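Local coordinates for protein DNA ligase (Archaeoglobus fulgidus, PDB 3GDE) that is an ATP-dependent DNA ligase that seals nicks in double-stranded DNA, probably during replication, recombination and repair, by way of an adenylated enzyme intermediate, at residues Leu73-Met87 with Leu94-Lys106. Sequence-based numbering, arbitrary orientation.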
loop_
_atom_site.group_PDB
_atom_site.type_symbol
_atom_site.label_atom_id
_atom_site.label_comp_id
_atom_site.label_asym_id
_atom_site.label_seq_id
_atom_site.Cartn_x
_atom_site.Cartn_y
_atom_site.Cartn_z
ATOM N N LEU A 73 -13.910 12.177 -21.075
ATOM C CA LEU A 73 -15.261 11.686 -21.315
ATOM C C LEU A 73 -16.158 12.758 -21.949
ATOM O O LEU A 73 -16.989 12.447 -22.800
ATOM C CB LEU A 73 -15.868 11.116 -20.019
ATOM C CG LEU A 73 -15.304 9.760 -19.554
ATOM C CD1 LEU A 73 -15.721 9.405 -18.129
ATOM C CD2 LEU A 73 -15.683 8.631 -20.501
ATOM N N GLU A 74 -15.971 14.010 -21.532
ATOM C CA GLU A 74 -16.579 15.175 -22.166
ATOM C C GLU A 74 -16.222 15.220 -23.651
ATOM O O GLU A 74 -17.100 15.362 -24.511
ATOM C CB GLU A 74 -16.010 16.445 -21.552
ATOM C CG GLU A 74 -16.723 17.054 -20.384
ATOM C CD GLU A 74 -16.614 18.571 -20.445
ATOM O OE1 GLU A 74 -17.389 19.180 -21.206
ATOM O OE2 GLU A 74 -15.729 19.150 -19.768
ATOM N N ASN A 75 -14.920 15.138 -23.938
ATOM C CA ASN A 75 -14.422 15.214 -25.310
ATOM C C ASN A 75 -15.036 14.176 -26.232
ATOM O O ASN A 75 -15.455 14.510 -27.335
ATOM C CB ASN A 75 -12.898 15.086 -25.370
ATOM C CG ASN A 75 -12.177 16.289 -24.803
ATOM O OD1 ASN A 75 -11.018 16.187 -24.385
ATOM N ND2 ASN A 75 -12.849 17.433 -24.777
ATOM N N VAL A 76 -15.104 12.927 -25.771
ATOM C CA VAL A 76 -15.526 11.827 -26.632
ATOM C C VAL A 76 -17.039 11.746 -26.814
ATOM O O VAL A 76 -17.514 11.395 -27.897
ATOM C CB VAL A 76 -14.939 10.451 -26.183
ATOM C CG1 VAL A 76 -13.428 10.470 -26.268
ATOM C CG2 VAL A 76 -15.382 10.071 -24.759
ATOM N N SER A 77 -17.789 12.088 -25.765
ATOM C CA SER A 77 -19.240 11.891 -25.747
ATOM C C SER A 77 -20.011 13.142 -26.137
ATOM O O SER A 77 -21.183 13.064 -26.527
ATOM C CB SER A 77 -19.697 11.443 -24.364
ATOM O OG SER A 77 -19.504 12.479 -23.414
ATOM N N GLY A 78 -19.360 14.292 -26.005
ATOM C CA GLY A 78 -20.016 15.569 -26.241
ATOM C C GLY A 78 -20.824 16.072 -25.056
ATOM O O GLY A 78 -21.145 17.258 -25.000
ATOM N N VAL A 79 -21.156 15.182 -24.113
ATOM C CA VAL A 79 -21.964 15.571 -22.951
ATOM C C VAL A 79 -21.131 16.379 -21.951
ATOM O O VAL A 79 -19.947 16.088 -21.729
ATOM C CB VAL A 79 -22.725 14.376 -22.265
ATOM C CG1 VAL A 79 -22.841 13.164 -23.192
ATOM C CG2 VAL A 79 -22.099 13.985 -20.961
ATOM N N LYS A 80 -21.740 17.412 -21.370
ATOM C CA LYS A 80 -20.987 18.316 -20.501
ATOM C C LYS A 80 -20.652 17.668 -19.169
ATOM O O LYS A 80 -21.348 16.756 -18.721
ATOM C CB LYS A 80 -21.704 19.658 -20.312
ATOM C CG LYS A 80 -21.875 20.475 -21.602
ATOM C CD LYS A 80 -20.555 21.135 -22.108
ATOM C CE LYS A 80 -19.785 20.280 -23.144
ATOM N NZ LYS A 80 -20.588 19.931 -24.360
ATOM N N ARG A 81 -19.582 18.148 -18.548
ATOM C CA ARG A 81 -19.043 17.544 -17.329
ATOM C C ARG A 81 -20.070 17.463 -16.192
ATOM O O ARG A 81 -20.125 16.455 -15.486
ATOM C CB ARG A 81 -17.776 18.276 -16.878
ATOM C CG ARG A 81 -17.066 17.581 -15.730
ATOM C CD ARG A 81 -15.716 18.186 -15.441
ATOM N NE ARG A 81 -15.308 17.816 -14.094
ATOM C CZ ARG A 81 -14.127 18.091 -13.552
ATOM N NH1 ARG A 81 -13.203 18.741 -14.249
ATOM N NH2 ARG A 81 -13.870 17.696 -12.307
ATOM N N SER A 82 -20.882 18.511 -16.036
ATOM C CA SER A 82 -21.936 18.550 -15.006
ATOM C C SER A 82 -22.914 17.379 -15.128
ATOM O O SER A 82 -23.321 16.804 -14.123
ATOM C CB SER A 82 -22.688 19.891 -15.029
ATOM O OG SER A 82 -23.390 20.071 -16.252
ATOM N N GLU A 83 -23.265 17.017 -16.360
ATOM C CA GLU A 83 -24.102 15.835 -16.599
ATOM C C GLU A 83 -23.384 14.506 -16.299
ATOM O O GLU A 83 -23.985 13.594 -15.735
ATOM C CB GLU A 83 -24.665 15.837 -18.025
ATOM C CG GLU A 83 -25.762 14.790 -18.259
ATOM C CD GLU A 83 -26.478 14.938 -19.601
ATOM O OE1 GLU A 83 -26.409 16.023 -20.230
ATOM O OE2 GLU A 83 -27.114 13.949 -20.031
ATOM N N ILE A 84 -22.111 14.397 -16.678
ATOM C CA ILE A 84 -21.320 13.189 -16.403
ATOM C C ILE A 84 -21.155 12.984 -14.886
ATOM O O ILE A 84 -21.149 11.849 -14.408
ATOM C CB ILE A 84 -19.921 13.222 -17.094
ATOM C CG1 ILE A 84 -20.064 13.517 -18.596
ATOM C CG2 ILE A 84 -19.179 11.902 -16.857
ATOM C CD1 ILE A 84 -18.756 13.593 -19.391
ATOM N N GLU A 85 -21.024 14.087 -14.150
ATOM C CA GLU A 85 -20.943 14.055 -12.692
ATOM C C GLU A 85 -22.250 13.584 -12.055
ATOM O O GLU A 85 -22.230 12.753 -11.146
ATOM C CB GLU A 85 -20.478 15.407 -12.138
ATOM C CG GLU A 85 -19.010 15.684 -12.466
ATOM C CD GLU A 85 -18.582 17.122 -12.269
ATOM O OE1 GLU A 85 -19.452 18.004 -12.093
ATOM O OE2 GLU A 85 -17.356 17.376 -12.294
ATOM N N SER A 86 -23.388 14.054 -12.556
ATOM C CA SER A 86 -24.662 13.560 -12.040
ATOM C C SER A 86 -24.848 12.077 -12.365
ATOM O O SER A 86 -25.456 11.343 -11.587
ATOM C CB SER A 86 -25.847 14.391 -12.549
ATOM O OG SER A 86 -26.357 13.875 -13.762
ATOM N N MET A 87 -24.314 11.646 -13.511
ATOM C CA MET A 87 -24.331 10.237 -13.901
ATOM C C MET A 87 -23.532 9.347 -12.933
ATOM O O MET A 87 -23.953 8.230 -12.652
ATOM C CB MET A 87 -23.821 10.055 -15.333
ATOM C CG MET A 87 -24.736 10.603 -16.432
ATOM S SD MET A 87 -24.000 10.437 -18.084
ATOM C CE MET A 87 -24.354 8.702 -18.429
ATOM N N LEU A 94 -17.825 5.432 -12.001
ATOM C CA LEU A 94 -17.433 6.123 -13.224
ATOM C C LEU A 94 -17.230 5.152 -14.391
ATOM O O LEU A 94 -17.420 5.538 -15.552
ATOM C CB LEU A 94 -16.193 6.999 -13.016
ATOM C CG LEU A 94 -15.922 8.086 -14.070
ATOM C CD1 LEU A 94 -17.027 9.163 -14.138
ATOM C CD2 LEU A 94 -14.581 8.734 -13.824
ATOM N N GLY A 95 -16.851 3.907 -14.079
ATOM C CA GLY A 95 -16.704 2.855 -15.084
ATOM C C GLY A 95 -18.012 2.621 -15.822
ATOM O O GLY A 95 -18.035 2.593 -17.053
ATOM N N LEU A 96 -19.101 2.477 -15.065
ATOM C CA LEU A 96 -20.427 2.267 -15.640
ATOM C C LEU A 96 -20.924 3.480 -16.423
ATOM O O LEU A 96 -21.679 3.342 -17.385
ATOM C CB LEU A 96 -21.435 1.873 -14.554
ATOM C CG LEU A 96 -21.205 0.540 -13.829
ATOM C CD1 LEU A 96 -22.202 0.365 -12.691
ATOM C CD2 LEU A 96 -21.272 -0.650 -14.790
ATOM N N VAL A 97 -20.486 4.666 -16.013
ATOM C CA VAL A 97 -20.789 5.885 -16.743
ATOM C C VAL A 97 -20.032 5.928 -18.071
ATOM O O VAL A 97 -20.621 6.244 -19.109
ATOM C CB VAL A 97 -20.482 7.151 -15.912
ATOM C CG1 VAL A 97 -20.657 8.415 -16.762
ATOM C CG2 VAL A 97 -21.379 7.201 -14.685
ATOM N N ALA A 98 -18.734 5.635 -18.032
ATOM C CA ALA A 98 -17.924 5.582 -19.244
ATOM C C ALA A 98 -18.527 4.592 -20.255
ATOM O O ALA A 98 -18.698 4.935 -21.426
ATOM C CB ALA A 98 -16.479 5.231 -18.917
ATOM N N GLU A 99 -18.879 3.396 -19.781
ATOM C CA GLU A 99 -19.553 2.385 -20.587
ATOM C C GLU A 99 -20.815 2.924 -21.281
ATOM O O GLU A 99 -21.043 2.672 -22.462
ATOM C CB GLU A 99 -19.904 1.171 -19.732
ATOM C CG GLU A 99 -20.542 0.018 -20.510
ATOM C CD GLU A 99 -21.194 -1.026 -19.613
ATOM O OE1 GLU A 99 -21.216 -0.854 -18.371
ATOM O OE2 GLU A 99 -21.700 -2.027 -20.152
ATOM N N GLN A 100 -21.610 3.680 -20.532
ATOM C CA GLN A 100 -22.847 4.253 -21.029
ATOM C C GLN A 100 -22.602 5.342 -22.065
ATOM O O GLN A 100 -23.273 5.376 -23.095
ATOM C CB GLN A 100 -23.694 4.785 -19.861
ATOM C CG GLN A 100 -25.185 4.569 -20.049
ATOM C CD GLN A 100 -25.518 3.167 -20.556
ATOM O OE1 GLN A 100 -25.120 2.154 -19.965
ATOM N NE2 GLN A 100 -26.247 3.107 -21.664
ATOM N N LEU A 101 -21.640 6.219 -21.805
ATOM C CA LEU A 101 -21.302 7.272 -22.770
ATOM C C LEU A 101 -20.772 6.727 -24.104
ATOM O O LEU A 101 -21.129 7.226 -25.159
ATOM C CB LEU A 101 -20.307 8.275 -22.174
ATOM C CG LEU A 101 -20.782 9.100 -20.970
ATOM C CD1 LEU A 101 -19.672 10.013 -20.494
ATOM C CD2 LEU A 101 -22.064 9.906 -21.304
ATOM N N ILE A 102 -19.919 5.708 -24.052
ATOM C CA ILE A 102 -19.377 5.113 -25.270
ATOM C C ILE A 102 -20.437 4.291 -26.023
ATOM O O ILE A 102 -20.472 4.299 -27.253
ATOM C CB ILE A 102 -18.066 4.314 -25.000
ATOM C CG1 ILE A 102 -16.845 5.244 -25.044
ATOM C CG2 ILE A 102 -17.853 3.230 -26.056
ATOM C CD1 ILE A 102 -16.676 6.178 -23.883
ATOM N N LYS A 103 -21.315 3.622 -25.280
ATOM C CA LYS A 103 -22.436 2.896 -25.868
ATOM C C LYS A 103 -23.304 3.832 -26.705
ATOM O O LYS A 103 -23.662 3.508 -27.834
ATOM C CB LYS A 103 -23.272 2.212 -24.785
ATOM C CG LYS A 103 -24.346 1.283 -25.330
ATOM C CD LYS A 103 -25.220 0.746 -24.214
ATOM C CE LYS A 103 -26.548 0.206 -24.748
ATOM N NZ LYS A 103 -27.502 -0.145 -23.651
ATOM N N LYS A 104 -23.621 4.994 -26.139
ATOM C CA LYS A 104 -24.377 6.045 -26.819
ATOM C C LYS A 104 -23.614 6.626 -28.019
ATOM O O LYS A 104 -24.211 6.890 -29.063
ATOM C CB LYS A 104 -24.752 7.134 -25.802
ATOM C CG LYS A 104 -24.863 8.565 -26.334
ATOM C CD LYS A 104 -24.239 9.567 -25.341
ATOM C CE LYS A 104 -22.755 9.843 -25.645
ATOM N NZ LYS A 104 -22.559 10.726 -26.857
ATOM N N LYS A 105 -22.303 6.795 -27.875
ATOM C CA LYS A 105 -21.478 7.432 -28.903
ATOM C C LYS A 105 -21.224 6.583 -30.152
ATOM O O LYS A 105 -21.209 7.108 -31.261
ATOM C CB LYS A 105 -20.144 7.914 -28.320
ATOM C CG LYS A 105 -19.367 8.847 -29.239
ATOM C CD LYS A 105 -20.149 10.130 -29.517
ATOM C CE LYS A 105 -19.417 11.011 -30.517
ATOM N NZ LYS A 105 -19.544 12.465 -30.178
ATOM N N LYS A 106 -21.003 5.286 -29.982
ATOM C CA LYS A 106 -20.806 4.431 -31.145
ATOM C C LYS A 106 -22.132 4.109 -31.844
ATOM O O LYS A 106 -22.158 3.850 -33.043
ATOM C CB LYS A 106 -20.032 3.154 -30.807
ATOM C CG LYS A 106 -19.263 2.608 -32.019
ATOM C CD LYS A 106 -19.401 1.108 -32.123
ATOM C CE LYS A 106 -19.741 0.678 -33.547
ATOM N NZ LYS A 106 -21.209 0.734 -33.814
#
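The carbonyl of S77 is met in its own plane by K104, whose NZ sits on a lone pair of S77 O at 2.7 Å, with a C=O...N angle of 125°. One residue back, V76 O takes a weak bond from K105 NZ, and CG, CD and CE of K105 curl past V76 O, each in contact with it. A third carbonyl, that of L73, is gripped from opposite faces by S77 N and S77 OG, the hydroxyl standing 2.6 Å from L73 O. S77 OG also accepts from V79 N, an ST turn carrying the chain out of the helix into G78, which has positive phi. Two lysine ammonium groups at this C-terminal helix end probably balance its partial negative charge. An alanine in place of S77 would probably leave V79 N without this acceptor and L73 O with one grip fewer, so that the turn out of the helix is less firmly held.

Beneath these lysines, L101 enters as a knob among L73, S77, I84 and M87. Here three consecutive helices, 66-77, 81-91 and 94-108, pack together in the helical N-terminal DNA-binding domain; segment 94-106 runs 21° from the direction of 73-77, while 81-87 crosses 94-106 steeply. L101 CD1 touches S77 OG and, 3.9 Å away, I84 CD1. Its other methyl, CD2, packs 3.8 Å from M87 SD and also against V79 CG1. The M87 chain bends at its last torsion (chi3 80°), laying CE over L101 CD2 and V97 CG1. V97 spreads both methyls here: CG1 meets I84 CG2 at 3.8 Å, whereas CG2 presses on M87 O. On the far flank L73 CD2 rests 3.8 Å from A98 CB, and Y147 of helix 135-149 touches L73 and V76.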